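Halogenase (Chondromyces crocatus, PDB 3E1T) probably uses bound flavin-adenine dinucleotide to chlorinate an intermediate or product of chondrochloren biosynthesis, as a variant member of the FAD-dependent halogenases. Local coordinates at residues A[78-83]-A[89-94]; A[21-26]-A[124-129]; A[188-193]-A[239-244]; A[136-141]-A[146-151]. All blocks are in the same frame, centred on the assembly; numbering follows the deposited sequence.

Contact 1: A[78-83]-A[89-94]; sequences GGTFRW and PWTFGF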
loop_
_atom_site.group_PDB
_atom_site.type_symbol
_atom_site.label_atom_id
_atom_site.label_comp_id
_atom_site.label_asym_id
_atom_site.label_seq_id
_atom_site.Cartn_x
_atom_site.Cartn_y
_atom_site.Cartn_z
ATOM N N GLY A 78 -4.943 12.805 10.838
ATOM C CA GLY A 78 -5.972 12.541 9.839
ATOM C C GLY A 78 -5.532 13.190 8.551
ATOM O O GLY A 78 -4.329 13.324 8.289
ATOM N N GLY A 79 -6.496 13.621 7.749
ATOM C CA GLY A 79 -6.168 14.261 6.485
ATOM C C GLY A 79 -7.161 15.302 6.015
ATOM O O GLY A 79 -8.306 15.364 6.477
ATOM N N THR A 80 -6.700 16.119 5.082
ATOM C CA THR A 80 -7.523 17.126 4.449
ATOM C C THR A 80 -7.684 16.787 2.964
ATOM O O THR A 80 -6.726 16.370 2.307
ATOM C CB THR A 80 -6.893 18.500 4.628
ATOM O OG1 THR A 80 -6.604 18.699 6.019
ATOM C CG2 THR A 80 -7.827 19.596 4.144
ATOM N N PHE A 81 -8.905 16.941 2.464
ATOM C CA PHE A 81 -9.224 16.662 1.068
ATOM C C PHE A 81 -9.877 17.842 0.387
ATOM O O PHE A 81 -10.811 18.442 0.925
ATOM C CB PHE A 81 -10.174 15.474 0.957
ATOM C CG PHE A 81 -9.503 14.144 1.088
ATOM C CD1 PHE A 81 -9.436 13.508 2.315
ATOM C CD2 PHE A 81 -8.951 13.519 -0.023
ATOM C CE1 PHE A 81 -8.810 12.260 2.436
ATOM C CE2 PHE A 81 -8.322 12.276 0.087
ATOM C CZ PHE A 81 -8.251 11.651 1.314
ATOM N N ARG A 82 -9.365 18.173 -0.794
ATOM C CA ARG A 82 -10.114 18.959 -1.761
ATOM C C ARG A 82 -10.612 17.977 -2.831
ATOM O O ARG A 82 -9.881 17.591 -3.753
ATOM C CB ARG A 82 -9.260 20.118 -2.305
ATOM C CG ARG A 82 -9.448 20.476 -3.762
ATOM C CD ARG A 82 -10.672 21.304 -4.041
ATOM N NE ARG A 82 -11.909 20.529 -4.075
ATOM C CZ ARG A 82 -12.359 19.839 -5.120
ATOM N NH1 ARG A 82 -11.656 19.768 -6.242
ATOM N NH2 ARG A 82 -13.514 19.197 -5.029
ATOM N N TRP A 83 -11.869 17.568 -2.677
ATOM C CA TRP A 83 -12.377 16.376 -3.331
ATOM C C TRP A 83 -13.881 16.311 -3.153
ATOM O O TRP A 83 -14.388 16.518 -2.053
ATOM C CB TRP A 83 -11.761 15.150 -2.651
ATOM C CG TRP A 83 -11.760 13.857 -3.434
ATOM C CD1 TRP A 83 -12.834 13.085 -3.765
ATOM C CD2 TRP A 83 -10.604 13.166 -3.921
ATOM N NE1 TRP A 83 -12.420 11.966 -4.461
ATOM C CE2 TRP A 83 -11.056 11.992 -4.565
ATOM C CE3 TRP A 83 -9.230 13.432 -3.881
ATOM C CZ2 TRP A 83 -10.178 11.080 -5.160
ATOM C CZ3 TRP A 83 -8.358 12.526 -4.481
ATOM C CH2 TRP A 83 -8.838 11.365 -5.108
ATOM N N PRO A 89 -11.981 22.669 1.115
ATOM C CA PRO A 89 -11.368 21.475 1.690
ATOM C C PRO A 89 -12.058 20.998 2.961
ATOM O O PRO A 89 -12.408 21.814 3.820
ATOM C CB PRO A 89 -9.937 21.932 2.001
ATOM C CG PRO A 89 -9.718 23.130 1.157
ATOM C CD PRO A 89 -11.043 23.805 1.115
ATOM N N TRP A 90 -12.259 19.684 3.059
ATOM C CA TRP A 90 -12.781 19.060 4.265
ATOM C C TRP A 90 -11.722 18.160 4.931
ATOM O O TRP A 90 -10.713 17.805 4.312
ATOM C CB TRP A 90 -14.065 18.294 3.963
ATOM C CG TRP A 90 -13.939 17.242 2.890
ATOM C CD1 TRP A 90 -14.118 17.415 1.546
ATOM C CD2 TRP A 90 -13.625 15.857 3.074
ATOM N NE1 TRP A 90 -13.932 16.226 0.883
ATOM C CE2 TRP A 90 -13.629 15.252 1.798
ATOM C CE3 TRP A 90 -13.342 15.064 4.197
ATOM C CZ2 TRP A 90 -13.358 13.892 1.609
ATOM C CZ3 TRP A 90 -13.068 13.709 4.007
ATOM C CH2 TRP A 90 -13.076 13.142 2.720
ATOM N N THR A 91 -11.957 17.800 6.190
ATOM C CA THR A 91 -10.975 17.067 6.987
ATOM C C THR A 91 -11.596 15.832 7.639
ATOM O O THR A 91 -12.802 15.775 7.873
ATOM C CB THR A 91 -10.339 17.986 8.073
ATOM O OG1 THR A 91 -9.716 19.116 7.452
ATOM C CG2 THR A 91 -9.285 17.252 8.896
ATOM N N PHE A 92 -10.765 14.834 7.916
ATOM C CA PHE A 92 -11.178 13.698 8.733
ATOM C C PHE A 92 -10.130 13.508 9.816
ATOM O O PHE A 92 -8.977 13.916 9.653
ATOM C CB PHE A 92 -11.343 12.423 7.881
ATOM C CG PHE A 92 -10.037 11.840 7.390
ATOM C CD1 PHE A 92 -9.339 10.919 8.156
ATOM C CD2 PHE A 92 -9.501 12.229 6.166
ATOM C CE1 PHE A 92 -8.128 10.389 7.709
ATOM C CE2 PHE A 92 -8.287 11.700 5.711
ATOM C CZ PHE A 92 -7.606 10.779 6.488
ATOM N N GLY A 93 -10.534 12.898 10.920
ATOM C CA GLY A 93 -9.613 12.555 11.997
ATOM C C GLY A 93 -9.768 11.083 12.315
ATOM O O GLY A 93 -10.853 10.526 12.158
ATOM N N PHE A 94 -8.690 10.443 12.749
ATOM C CA PHE A 94 -8.750 9.021 13.070
ATOM C C PHE A 94 -9.625 8.768 14.301
ATOM O O PHE A 94 -10.337 7.764 14.365
ATOM C CB PHE A 94 -7.347 8.429 13.240
ATOM C CG PHE A 94 -6.536 8.401 11.966
ATOM C CD1 PHE A 94 -7.012 7.743 10.831
ATOM C CD2 PHE A 94 -5.291 9.013 11.906
ATOM C CE1 PHE A 94 -6.262 7.708 9.654
ATOM C CE2 PHE A 94 -4.533 8.982 10.739
ATOM C CZ PHE A 94 -5.023 8.329 9.608
#
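An antiparallel beta hairpin, strands 75-82 and 90-93, carries an aromatic cluster of Phe81, Trp90 and Phe92 on one of its faces. The strands are joined at two hydrogen-bonded pairs, Gly79 with Phe92 and Phe81 with Trp90, and the straightest link runs from Phe81 N to Trp90 O at 2.7 Å. Trp90 has CG lodged between its backbone N and carbonyl carbon (chi1 56°), which swings the indole back across the hairpin. There Phe81 CB sits over a face of the six-membered ring, 3.6 Å from Trp90 CE2, and the Phe81 ring lies nearly parallel to that ring but slid aside. Trp90 NE1 donates in the indole plane to Trp83 O at 3.0 Å, fastening the indole to the residue just beyond the partner strand. With a similar first torsion (chi1 71°), Phe92 lays its ring over the Gly79 backbone: Gly79 N stands above one face, 3.3 Å from Phe92 CZ, where a side chain on Gly79 would collide. Phe81 CE1 meets Phe92 CE2 rim to rim at 3.4 Å. Phe312 and Phe365 extend the aromatic surroundings of Phe81. A leucine at Trp90 would probably leave Phe81 CB less covered and Trp83 O without its indole donor. The in-plane N-H of Trp90 thus probably fixes the turn of its indole, while packing holds the other rings and glycine admits one close to the backbone.

Contact 2: A[21-26]-A[124-129]; sequences TLASFV and KGVDVR
Helix 17-27 and the chain leading into strand 127-129 meet without a single hydrogen bond between segments 21-26 and 124-129. Their backbones come nearest at Ser24 and Lys124, with CA atoms 5.8 Å apart. Gly125, with positive phi, closes the preceding helix in a Schellman motif and turns the chain so that Val126 faces helix 17-27. Val126 makes the closest approach, through its two methyl groups. CG1 is anti to the backbone N (chi1 176°) and CG2 anti to the carbonyl carbon, an arrangement that brings both against Ala23 CB, at 3.8 Å for Val126 CG1 and 3.7 Å for Val126 CG2. The second methyl also rests on the helix backbone, 3.4 Å from Ala23 O. More loosely, Lys124 CG comes within 4.3 Å of Ser24 CB, while the serine hydroxyl bonds to Ser20 O and Ser121 OG. The helix is consistent with the first helix of a Rossmann-type FAD-binding fold. Ala23 and Val126 both pack on Val33 of the adjacent parallel strand 33-36, and Ser121 of helix 110-123 touches Val126, placing the contact where two helices meet the edge of the parallel sheet.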
loop_
_atom_site.group_PDB
_atom_site.type_symbol
_atom_site.label_atom_id
_atom_site.label_comp_id
_atom_site.label_asym_id
_atom_site.label_seq_id
_atom_site.Cartn_x
_atom_site.Cartn_y
_atom_site.Cartn_z
ATOM N N THR A 21 8.891 -7.046 8.809
ATOM C CA THR A 21 7.810 -7.316 9.764
ATOM C C THR A 21 7.549 -8.816 9.943
ATOM O O THR A 21 7.427 -9.310 11.079
ATOM C CB THR A 21 6.494 -6.565 9.386
ATOM O OG1 THR A 21 6.710 -5.147 9.438
ATOM C CG2 THR A 21 5.370 -6.911 10.333
ATOM N N LEU A 22 7.434 -9.526 8.824
ATOM C CA LEU A 22 7.290 -10.985 8.832
ATOM C C LEU A 22 8.506 -11.681 9.468
ATOM O O LEU A 22 8.347 -12.533 10.322
ATOM C CB LEU A 22 7.084 -11.513 7.413
ATOM C CG LEU A 22 7.252 -13.018 7.179
ATOM C CD1 LEU A 22 6.327 -13.865 8.048
ATOM C CD2 LEU A 22 7.017 -13.338 5.739
ATOM N N ALA A 23 9.704 -11.318 9.029
ATOM C CA ALA A 23 10.930 -11.895 9.596
ATOM C C ALA A 23 10.953 -11.737 11.119
ATOM O O ALA A 23 11.108 -12.720 11.839
ATOM C CB ALA A 23 12.155 -11.261 8.955
ATOM N N SER A 24 10.755 -10.509 11.607
ATOM C CA SER A 24 10.718 -10.247 13.050
ATOM C C SER A 24 9.735 -11.135 13.800
ATOM O O SER A 24 10.088 -11.709 14.823
ATOM C CB SER A 24 10.407 -8.778 13.340
ATOM O OG SER A 24 11.371 -7.940 12.748
ATOM N N PHE A 25 8.509 -11.254 13.289
ATOM C CA PHE A 25 7.430 -11.983 13.979
ATOM C C PHE A 25 7.651 -13.496 14.096
ATOM O O PHE A 25 7.120 -14.141 15.004
ATOM C CB PHE A 25 6.075 -11.748 13.281
ATOM C CG PHE A 25 5.406 -10.440 13.630
ATOM C CD1 PHE A 25 5.605 -9.836 14.867
ATOM C CD2 PHE A 25 4.547 -9.836 12.725
ATOM C CE1 PHE A 25 4.968 -8.632 15.187
ATOM C CE2 PHE A 25 3.909 -8.637 13.034
ATOM C CZ PHE A 25 4.118 -8.035 14.270
ATOM N N VAL A 26 8.372 -14.077 13.146
ATOM C CA VAL A 26 8.648 -15.505 13.202
ATOM C C VAL A 26 9.869 -15.758 14.107
ATOM O O VAL A 26 9.860 -16.686 14.910
ATOM C CB VAL A 26 8.828 -16.139 11.790
ATOM C CG1 VAL A 26 9.235 -17.617 11.901
ATOM C CG2 VAL A 26 7.542 -16.010 10.962
ATOM N N LYS A 124 15.788 -8.761 16.823
ATOM C CA LYS A 124 14.779 -9.770 17.175
ATOM C C LYS A 124 15.291 -11.169 16.886
ATOM O O LYS A 124 14.648 -12.167 17.236
ATOM C CB LYS A 124 13.443 -9.515 16.456
ATOM C CG LYS A 124 12.644 -8.348 17.022
ATOM C CD LYS A 124 12.157 -8.626 18.434
ATOM C CE LYS A 124 11.415 -7.430 19.013
ATOM N NZ LYS A 124 11.142 -7.614 20.464
ATOM N N GLY A 125 16.448 -11.229 16.234
ATOM C CA GLY A 125 17.119 -12.493 15.963
ATOM C C GLY A 125 17.141 -12.915 14.507
ATOM O O GLY A 125 17.438 -14.077 14.203
ATOM N N VAL A 126 16.816 -11.987 13.606
ATOM C CA VAL A 126 16.752 -12.309 12.179
ATOM C C VAL A 126 18.132 -12.171 11.555
ATOM O O VAL A 126 18.839 -11.191 11.799
ATOM C CB VAL A 126 15.741 -11.414 11.395
ATOM C CG1 VAL A 126 15.790 -11.730 9.909
ATOM C CG2 VAL A 126 14.318 -11.590 11.930
ATOM N N ASP A 127 18.492 -13.164 10.750
ATOM C CA ASP A 127 19.716 -13.150 9.964
ATOM C C ASP A 127 19.502 -12.300 8.707
ATOM O O ASP A 127 19.185 -12.834 7.645
ATOM C CB ASP A 127 20.083 -14.598 9.593
ATOM C CG ASP A 127 21.492 -14.744 9.043
ATOM O OD1 ASP A 127 22.089 -13.762 8.549
ATOM O OD2 ASP A 127 22.006 -15.881 9.092
ATOM N N VAL A 128 19.672 -10.983 8.811
ATOM C CA VAL A 128 19.445 -10.138 7.634
ATOM C C VAL A 128 20.750 -9.846 6.902
ATOM O O VAL A 128 21.785 -9.593 7.517
ATOM C CB VAL A 128 18.592 -8.837 7.913
ATOM C CG1 VAL A 128 17.894 -8.901 9.259
ATOM C CG2 VAL A 128 19.413 -7.557 7.776
ATOM N N ARG A 129 20.691 -9.906 5.580
ATOM C CA ARG A 129 21.867 -9.701 4.754
ATOM C C ARG A 129 21.537 -8.793 3.584
ATOM O O ARG A 129 20.775 -9.173 2.689
ATOM C CB ARG A 129 22.419 -11.054 4.285
ATOM C CG ARG A 129 23.243 -11.747 5.364
ATOM C CD ARG A 129 22.956 -13.229 5.459
ATOM N NE ARG A 129 23.683 -13.985 4.450
ATOM C CZ ARG A 129 23.961 -15.285 4.528
ATOM N NH1 ARG A 129 23.576 -16.004 5.584
ATOM N NH2 ARG A 129 24.627 -15.861 3.538
#

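Contact 3: A[188-193]-A[239-244]; sequences QNVALY and EAAEAI
Gln188 and Glu239 open this contact with a polar link, and two apolar pairs continue it along strand 189-197. Gln188 runs out extended, whereas Glu239 is bent at chi2 (65°), a fold that brings its carboxylate toward Gln188, just before the strand. The two side chains cross at about a right angle, with amide and carboxylate planes 70° apart. Gln188 NE2 donates from within its amide plane to Glu239 OE2 on its syn side, tilted somewhat out of the carboxylate plane; at 3.3 Å the bond is long and somewhat bent. Next along the strand, Val190 points its branched end at Ala241, whose CB sits against both methyl groups. The approach is tighter than usual van der Waals contact at Val190 CG2, 3.4 Å from Ala241 CB. Ile244 holds CG1 between its backbone N and carbonyl carbon (chi1 76°), putting CD1 tip to tip with the leucine, 3.6 Å from Leu192 CD1 and 3.8 Å from Leu192 CD2. Alternation along the strand leaves Ala191 for the FAD pocket, where it touches the cofactor. The short helix 238-241 and the turn after it therefore cover the side bearing Val190 and Leu192; Ala241 and Ile244 also touch Ile282 of strand 281-284, and Leu192 and Ile244 touch Ala251 of helix 248-257.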
loop_
_atom_site.group_PDB
_atom_site.type_symbol
_atom_site.label_atom_id
_atom_site.label_comp_id
_atom_site.label_asym_id
_atom_site.label_seq_id
_atom_site.Cartn_x
_atom_site.Cartn_y
_atom_site.Cartn_z
ATOM N N GLN A 188 -5.977 2.840 -13.460
ATOM C CA GLN A 188 -5.010 2.887 -14.550
ATOM C C GLN A 188 -4.353 4.262 -14.547
ATOM O O GLN A 188 -4.581 5.090 -15.441
ATOM C CB GLN A 188 -5.727 2.618 -15.872
ATOM C CG GLN A 188 -4.842 2.101 -16.993
ATOM C CD GLN A 188 -5.664 1.520 -18.135
ATOM O OE1 GLN A 188 -6.392 0.537 -17.954
ATOM N NE2 GLN A 188 -5.573 2.141 -19.310
ATOM N N ASN A 189 -3.545 4.492 -13.514
ATOM C CA ASN A 189 -2.990 5.799 -13.218
ATOM C C ASN A 189 -1.470 5.723 -13.177
ATOM O O ASN A 189 -0.900 4.637 -13.011
ATOM C CB ASN A 189 -3.484 6.303 -11.854
ATOM C CG ASN A 189 -4.989 6.164 -11.658
ATOM O OD1 ASN A 189 -5.459 5.997 -10.524
ATOM N ND2 ASN A 189 -5.752 6.261 -12.743
ATOM N N VAL A 190 -0.826 6.877 -13.344
ATOM C CA VAL A 190 0.602 7.013 -13.143
ATOM C C VAL A 190 0.845 8.120 -12.118
ATOM O O VAL A 190 0.183 9.163 -12.152
ATOM C CB VAL A 190 1.349 7.322 -14.461
ATOM C CG1 VAL A 190 1.133 6.202 -15.463
ATOM C CG2 VAL A 190 0.868 8.634 -15.046
ATOM N N ALA A 191 1.752 7.873 -11.180
ATOM C CA ALA A 191 2.146 8.908 -10.220
ATOM C C ALA A 191 3.482 9.522 -10.636
ATOM O O ALA A 191 4.396 8.818 -11.069
ATOM C CB ALA A 191 2.234 8.350 -8.830
ATOM N N LEU A 192 3.571 10.840 -10.514
ATOM C CA LEU A 192 4.777 11.591 -10.846
ATOM C C LEU A 192 5.087 12.427 -9.624
ATOM O O LEU A 192 4.267 13.254 -9.236
ATOM C CB LEU A 192 4.504 12.495 -12.046
ATOM C CG LEU A 192 5.654 13.349 -12.585
ATOM C CD1 LEU A 192 6.779 12.469 -13.144
ATOM C CD2 LEU A 192 5.126 14.262 -13.665
ATOM N N TYR A 193 6.237 12.202 -8.994
ATOM C CA TYR A 193 6.477 12.812 -7.691
ATOM C C TYR A 193 7.902 13.311 -7.436
ATOM O O TYR A 193 8.871 12.730 -7.922
ATOM C CB TYR A 193 6.025 11.876 -6.563
ATOM C CG TYR A 193 6.892 10.658 -6.370
ATOM C CD1 TYR A 193 7.960 10.688 -5.470
ATOM C CD2 TYR A 193 6.641 9.467 -7.069
ATOM C CE1 TYR A 193 8.762 9.582 -5.275
ATOM C CE2 TYR A 193 7.447 8.341 -6.884
ATOM C CZ TYR A 193 8.509 8.414 -5.975
ATOM O OH TYR A 193 9.344 7.341 -5.748
ATOM N N GLU A 239 -2.498 7.395 -19.764
ATOM C CA GLU A 239 -2.405 7.973 -21.118
ATOM C C GLU A 239 -1.598 9.272 -21.149
ATOM O O GLU A 239 -0.857 9.530 -22.101
ATOM C CB GLU A 239 -3.800 8.208 -21.702
ATOM C CG GLU A 239 -4.581 6.932 -21.997
ATOM C CD GLU A 239 -4.914 6.143 -20.740
ATOM O OE1 GLU A 239 -5.573 6.709 -19.836
ATOM O OE2 GLU A 239 -4.509 4.955 -20.657
ATOM N N ALA A 240 -1.740 10.077 -20.100
ATOM C CA ALA A 240 -0.998 11.333 -19.967
ATOM C C ALA A 240 0.501 11.099 -19.838
ATOM O O ALA A 240 1.295 11.894 -20.335
ATOM C CB ALA A 240 -1.508 12.132 -18.779
ATOM N N ALA A 241 0.874 10.003 -19.181
ATOM C CA ALA A 241 2.278 9.660 -18.947
ATOM C C ALA A 241 3.072 9.491 -20.231
ATOM O O ALA A 241 4.238 9.879 -20.299
ATOM C CB ALA A 241 2.386 8.400 -18.112
ATOM N N GLU A 242 2.431 8.913 -21.243
ATOM C CA GLU A 242 3.087 8.616 -22.517
ATOM C C GLU A 242 3.415 9.895 -23.294
ATOM O O GLU A 242 3.778 9.844 -24.475
ATOM C CB GLU A 242 2.220 7.665 -23.357
ATOM C CG GLU A 242 1.755 6.408 -22.622
ATOM C CD GLU A 242 0.773 5.576 -23.438
ATOM O OE1 GLU A 242 -0.264 5.152 -22.869
ATOM O OE2 GLU A 242 1.036 5.347 -24.645
ATOM N N ALA A 243 3.282 11.036 -22.613
ATOM C CA ALA A 243 3.623 12.351 -23.154
ATOM C C ALA A 243 4.187 13.290 -22.072
ATOM O O ALA A 243 4.320 14.499 -22.290
ATOM C CB ALA A 243 2.413 12.977 -23.841
ATOM N N ILE A 244 4.503 12.732 -20.906
ATOM C CA ILE A 244 5.249 13.461 -19.887
ATOM C C ILE A 244 6.730 13.093 -19.970
ATOM O O ILE A 244 7.562 13.691 -19.292
ATOM C CB ILE A 244 4.734 13.196 -18.441
ATOM C CG1 ILE A 244 5.189 11.828 -17.933
ATOM C CG2 ILE A 244 3.221 13.351 -18.348
ATOM C CD1 ILE A 244 5.747 11.864 -16.537
#

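Contact 4: A[136-141]-A[146-151]; sequences DVLFEG and GVRYRN
Asp136 OD2 is held both by Arg148 NE, in a salt bridge of 3.0 Å, and by a water that donates to it at 2.6 Å. The pair spans an antiparallel beta hairpin of strands 133-140 and 143-150, at the edge of a four-stranded mixed sheet. The two side chains lie alongside one another and point the same way, yet the carboxylate and guanidinium planes stand 71° apart. NE meets the anti side of OD2 from 24° outside the carboxylate plane, a one-point grip instead of a paired, coplanar one. The arginine reaches this place by setting CG anti to the backbone N and bending at chi3. Over one face of its guanidinium lies Leu138 CD2, 4.0 Å from Arg148 NH2. A methionine in place of Arg148 would probably leave the Asp136 carboxylate without its positive mate. Beneath these side chains the backbones pair through Asp136 with Arg148 and Leu138 with Gly146. Val137 and Val147 project from the other face of the hairpin, their methyls in loose contact. Leu138 N bonds almost straight to Gly146 O at 2.7 Å, although the donor stands 48° above the carbonyl plane.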
loop_
_atom_site.group_PDB
_atom_site.type_symbol
_atom_site.label_atom_id
_atom_site.label_comp_id
_atom_site.label_asym_id
_atom_site.label_seq_id
_atom_site.Cartn_x
_atom_site.Cartn_y
_atom_site.Cartn_z
ATOM N N ASP A 136 16.084 -16.598 -8.062
ATOM C CA ASP A 136 15.085 -17.624 -8.317
ATOM C C ASP A 136 14.678 -18.240 -7.008
ATOM O O ASP A 136 15.491 -18.331 -6.091
ATOM C CB ASP A 136 15.672 -18.735 -9.204
ATOM C CG ASP A 136 16.174 -18.222 -10.533
ATOM O OD1 ASP A 136 15.331 -17.925 -11.409
ATOM O OD2 ASP A 136 17.409 -18.125 -10.704
ATOM N N VAL A 137 13.422 -18.666 -6.929
ATOM C CA VAL A 137 12.962 -19.583 -5.890
ATOM C C VAL A 137 13.065 -21.014 -6.446
ATOM O O VAL A 137 12.674 -21.265 -7.582
ATOM C CB VAL A 137 11.498 -19.289 -5.456
ATOM C CG1 VAL A 137 11.014 -20.317 -4.441
ATOM C CG2 VAL A 137 11.367 -17.866 -4.873
ATOM N N LEU A 138 13.565 -21.946 -5.632
ATOM C CA LEU A 138 13.804 -23.322 -6.080
ATOM C C LEU A 138 12.724 -24.267 -5.595
ATOM O O LEU A 138 12.285 -24.180 -4.452
ATOM C CB LEU A 138 15.186 -23.816 -5.629
ATOM C CG LEU A 138 16.374 -22.908 -5.968
ATOM C CD1 LEU A 138 17.662 -23.404 -5.310
ATOM C CD2 LEU A 138 16.554 -22.753 -7.467
ATOM N N PHE A 139 12.315 -25.181 -6.472
ATOM C CA PHE A 139 11.261 -26.131 -6.172
ATOM C C PHE A 139 11.718 -27.587 -6.231
ATOM O O PHE A 139 12.533 -27.977 -7.074
ATOM C CB PHE A 139 10.072 -25.931 -7.119
ATOM C CG PHE A 139 9.326 -24.642 -6.882
ATOM C CD1 PHE A 139 8.179 -24.625 -6.097
ATOM C CD2 PHE A 139 9.781 -23.453 -7.429
ATOM C CE1 PHE A 139 7.497 -23.435 -5.859
ATOM C CE2 PHE A 139 9.105 -22.250 -7.195
ATOM C CZ PHE A 139 7.965 -22.246 -6.409
ATOM N N GLU A 140 11.151 -28.373 -5.324
ATOM C CA GLU A 140 11.342 -29.807 -5.279
ATOM C C GLU A 140 10.075 -30.375 -4.646
ATOM O O GLU A 140 9.514 -29.774 -3.724
ATOM C CB GLU A 140 12.589 -30.132 -4.451
ATOM C CG GLU A 140 12.810 -31.597 -4.117
ATOM C CD GLU A 140 13.058 -32.433 -5.336
ATOM O OE1 GLU A 140 14.084 -32.213 -6.028
ATOM O OE2 GLU A 140 12.222 -33.320 -5.603
ATOM N N GLY A 141 9.613 -31.505 -5.171
ATOM C CA GLY A 141 8.408 -32.163 -4.669
ATOM C C GLY A 141 7.182 -31.278 -4.762
ATOM O O GLY A 141 6.271 -31.383 -3.932
ATOM N N GLY A 146 13.850 -23.539 -1.530
ATOM C CA GLY A 146 14.975 -22.645 -1.329
ATOM C C GLY A 146 15.012 -21.518 -2.324
ATOM O O GLY A 146 14.043 -21.290 -3.049
ATOM N N VAL A 147 16.128 -20.801 -2.341
ATOM C CA VAL A 147 16.334 -19.717 -3.285
ATOM C C VAL A 147 17.744 -19.763 -3.871
ATOM O O VAL A 147 18.659 -20.307 -3.249
ATOM C CB VAL A 147 16.093 -18.315 -2.630
ATOM C CG1 VAL A 147 14.638 -18.158 -2.171
ATOM C CG2 VAL A 147 17.076 -18.058 -1.479
ATOM N N ARG A 148 17.907 -19.214 -5.073
ATOM C CA ARG A 148 19.228 -18.861 -5.589
ATOM C C ARG A 148 19.394 -17.356 -5.472
ATOM O O ARG A 148 18.492 -16.606 -5.853
ATOM C CB ARG A 148 19.407 -19.287 -7.056
ATOM C CG ARG A 148 20.429 -18.418 -7.827
ATOM C CD ARG A 148 20.883 -18.985 -9.168
ATOM N NE ARG A 148 19.819 -19.654 -9.914
ATOM C CZ ARG A 148 19.674 -20.971 -9.965
ATOM N NH1 ARG A 148 20.523 -21.751 -9.314
ATOM N NH2 ARG A 148 18.682 -21.506 -10.658
ATOM N N TYR A 149 20.541 -16.918 -4.957
ATOM C CA TYR A 149 20.850 -15.493 -4.832
ATOM C C TYR A 149 22.301 -15.183 -5.190
ATOM O O TYR A 149 23.119 -16.089 -5.289
ATOM C CB TYR A 149 20.552 -14.990 -3.408
ATOM C CG TYR A 149 21.406 -15.605 -2.311
ATOM C CD1 TYR A 149 22.537 -14.949 -1.830
ATOM C CD2 TYR A 149 21.066 -16.834 -1.742
ATOM C CE1 TYR A 149 23.323 -15.509 -0.814
ATOM C CE2 TYR A 149 21.841 -17.405 -0.728
ATOM C CZ TYR A 149 22.963 -16.735 -0.268
ATOM O OH TYR A 149 23.727 -17.294 0.735
ATOM N N ARG A 150 22.598 -13.898 -5.378
ATOM C CA ARG A 150 23.978 -13.413 -5.456
ATOM C C ARG A 150 24.264 -12.634 -4.180
ATOM O O ARG A 150 23.458 -11.786 -3.785
ATOM C CB ARG A 150 24.194 -12.488 -6.656
ATOM C CG ARG A 150 23.489 -12.887 -7.937
ATOM C CD ARG A 150 23.723 -11.834 -9.017
ATOM N NE ARG A 150 25.054 -11.950 -9.617
ATOM C CZ ARG A 150 25.644 -11.003 -10.345
ATOM N NH1 ARG A 150 25.033 -9.843 -10.568
ATOM N NH2 ARG A 150 26.851 -11.212 -10.852
ATOM N N ASN A 151 25.397 -12.916 -3.537
ATOM C CA ASN A 151 25.793 -12.181 -2.334
ATOM C C ASN A 151 26.428 -10.829 -2.684
ATOM O O ASN A 151 26.319 -10.375 -3.821
ATOM C CB ASN A 151 26.687 -13.038 -1.415
ATOM C CG ASN A 151 28.081 -13.279 -1.984
ATOM O OD1 ASN A 151 28.464 -12.712 -3.006
ATOM N ND2 ASN A 151 28.853 -14.120 -1.304
HETATM O O HOH W 1 19.487 -18.279 -12.245
#

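Overall arrangement
Contacts 1 and 4 are both antiparallel hairpins, partly buried and on opposite sides of the chain's centre, with centres about 46 Å apart. Backbone pairing unites them, but contact 1 adds aromatic rings and contact 4 a salt bridge shared with a water. Contacts 2 and 3 are buried and instead pack helix or turn residues against a strand or the chain leading into one: contact 2 has no hydrogen bond across its segments and rests on van der Waals packing, whereas contact 3 passes from a polar link at one end to methyl packing. Contacts 1 and 3 reach the same branched sheet without touching. Contacts 2 and 4 do touch, through Arg129 and Tyr149, and strands 127-129 and 133-140 follow each other along the chain.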